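Local coordinates for cytochrome c class I (Sideroxydans lithotrophicus, PDB 4XXL), which binds heme c covalently and probably carries electrons as a shuttle in lithoautotrophic growth, at residues A[100-103]-A[104-108]. Sequence-based numbering, arbitrary orientation.
Sequences GKAS and PEAIK
Ser103 meets Ala106 and Ile107 where the extended chain of Ala102 and Ser103 turns into helix 104-115. The carbonyl of Ser103 opens the helical hydrogen-bond ladder: Ile107 N donates to Ser103 O at 3.1 Å, with an N-H...O angle of 158°. One residue on, Lys108 N bonds to Pro104 O. Pro104, with no N-H to offer, takes the first helical position (N1), where its psi of -43° turns the chain into the helix and its ring-restricted phi fits.

The Ser103 side chain caps the helix start. With chi1 at 71°, OG sits between its own backbone N and carbonyl carbon and reaches forward over the first turn, where it accepts from Ala106 N at 2.9 Å. The bond also brings the same oxygen to 3.3 Å from Ala106 CB. Glu105 only flanks this cap: its chain bends at chi2 and leaves OE1 4.0 Å from Ser103 OG. An alanine in place of Ser103 would probably leave the Ala106 N-H without its capping acceptor and make the first turn more prone to fray.

On the apolar side, Ala102 CB lies 4.2 Å from Ile107 CG1 and at the limit of contact with Ala106 CB. Ile107 CG1, placed beside its backbone N, also passes 3.5 Å from Ser103 O, and CD1 extends back alongside the Ala102 carbonyl. Ala102 and Ala106 both touch Leu37 of helix 31-40, which joins the loop and the helix start to the N-terminal helix. The whole is a serine N-cap followed by proline at the first helical position, here starting the C-terminal helix of a class I cytochrome c fold.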
ATOM      1  N   GLY A 100       1.920 -12.033  -8.119  1.00 15.25           N
ATOM      2  CA  GLY A 100       2.765 -13.201  -8.309  1.00 15.85           C
ATOM      3  C   GLY A 100       4.010 -13.225  -7.447  1.00 18.49           C
ATOM      4  O   GLY A 100       4.761 -14.204  -7.477  1.00 20.38           O
ATOM      5  N   LYS A 101       4.233 -12.188  -6.644  1.00 17.13           N
ATOM      6  CA  LYS A 101       5.433 -12.103  -5.784  1.00 18.25           C
ATOM      7  C   LYS A 101       5.158 -12.436  -4.320  1.00 17.29           C
ATOM      8  O   LYS A 101       6.071 -12.514  -3.490  1.00 17.77           O
ATOM      9  CB  LYS A 101       6.092 -10.735  -5.847  1.00 20.18           C
ATOM     10  CG  LYS A 101       6.566 -10.337  -7.219  1.00 24.87           C
ATOM     11  CD  LYS A 101       7.192 -11.454  -8.048  1.00 29.30           C
ATOM     12  CE  LYS A 101       7.528 -10.941  -9.464  1.00 35.58           C
ATOM     13  NZ  LYS A 101       8.448  -9.771  -9.410  1.00 39.03           N
ATOM     14  N   ALA A 102       3.889 -12.599  -3.988  1.00 16.07           N
ATOM     15  CA  ALA A 102       3.519 -13.073  -2.651  1.00 15.88           C
ATOM     16  C   ALA A 102       2.159 -13.725  -2.767  1.00 15.84           C
ATOM     17  O   ALA A 102       1.534 -13.701  -3.819  1.00 16.03           O
ATOM     18  CB  ALA A 102       3.452 -11.918  -1.687  1.00 17.31           C
ATOM     19  N   SER A 103       1.721 -14.326  -1.669  1.00 15.69           N
ATOM     20  CA  SER A 103       0.480 -15.003  -1.703  1.00 15.05           C
ATOM     21  C   SER A 103      -0.688 -14.028  -1.685  1.00 14.72           C
ATOM     22  O   SER A 103      -0.593 -12.945  -1.135  1.00 14.62           O
ATOM     23  CB  SER A 103       0.370 -15.962  -0.510  1.00 14.98           C
ATOM     24  OG  SER A 103       0.213 -15.255   0.717  1.00 15.70           O
ATOM     25  N   PRO A 104      -1.827 -14.430  -2.232  1.00 12.81           N
ATOM     26  CA  PRO A 104      -3.030 -13.586  -2.110  1.00 13.21           C
ATOM     27  C   PRO A 104      -3.333 -13.224  -0.631  1.00 13.65           C
ATOM     28  O   PRO A 104      -3.704 -12.089  -0.309  1.00 14.60           O
ATOM     29  CB  PRO A 104      -4.127 -14.445  -2.731  1.00 12.46           C
ATOM     30  CG  PRO A 104      -3.378 -15.228  -3.749  1.00 13.93           C
ATOM     31  CD  PRO A 104      -1.996 -15.471  -3.261  1.00 14.18           C
ATOM     32  N   GLU A 105      -3.219 -14.179   0.268  1.00 14.07           N
ATOM     33  CA  GLU A 105      -3.470 -13.916   1.682  1.00 16.03           C
ATOM     34  C   GLU A 105      -2.507 -12.873   2.246  1.00 14.72           C
ATOM     35  O   GLU A 105      -2.960 -11.981   3.005  1.00 13.07           O
ATOM     36  CB  GLU A 105      -3.425 -15.254   2.472  1.00 18.97           C
ATOM     37  CG  GLU A 105      -3.638 -15.169   3.971  1.00 26.05           C
ATOM     38  CD  GLU A 105      -2.523 -14.457   4.735  1.00 30.30           C
ATOM     39  OE1 GLU A 105      -1.332 -14.546   4.324  1.00 39.60           O
ATOM     40  OE2 GLU A 105      -2.844 -13.816   5.777  1.00 35.70           O
ATOM     41  N   ALA A 106      -1.233 -12.965   1.867  1.00 12.88           N
ATOM     42  CA  ALA A 106      -0.278 -11.958   2.390  1.00 12.47           C
ATOM     43  C   ALA A 106      -0.571 -10.544   1.857  1.00 13.43           C
ATOM     44  O   ALA A 106      -0.500  -9.565   2.583  1.00 12.88           O
ATOM     45  CB  ALA A 106       1.134 -12.421   2.093  1.00 13.95           C
ATOM     46  N   ILE A 107      -0.968 -10.474   0.618  1.00 12.18           N
ATOM     47  CA  ILE A 107      -1.226  -9.171  -0.033  1.00 12.40           C
ATOM     48  C   ILE A 107      -2.455  -8.556   0.651  1.00 13.24           C
ATOM     49  O   ILE A 107      -2.461  -7.372   1.027  1.00 12.09           O
ATOM     50  CB  ILE A 107      -1.407  -9.338  -1.515  1.00 13.70           C
ATOM     51  CG1 ILE A 107      -0.067  -9.611  -2.176  1.00 14.32           C
ATOM     52  CG2 ILE A 107      -1.996  -8.088  -2.142  1.00 13.46           C
ATOM     53  CD1 ILE A 107      -0.119 -10.143  -3.594  1.00 15.89           C
ATOM     54  N   LYS A 108      -3.489  -9.365   0.859  1.00 11.67           N
ATOM     55  CA  LYS A 108      -4.719  -8.916   1.554  1.00 13.76           C
ATOM     56  C   LYS A 108      -4.387  -8.396   2.967  1.00 12.27           C
ATOM     57  O   LYS A 108      -4.903  -7.407   3.441  1.00 12.65           O
ATOM     58  CB  LYS A 108      -5.774 -10.050   1.627  1.00 14.82           C
ATOM     59  CG  LYS A 108      -7.085  -9.631   2.262  1.00 17.77           C
ATOM     60  CD  LYS A 108      -8.120 -10.761   2.274  1.00 19.61           C
ATOM     61  CE  LYS A 108      -9.439 -10.401   2.922  1.00 22.82           C
ATOM     62  NZ  LYS A 108      -9.273  -9.861   4.312  1.00 25.33           N
TER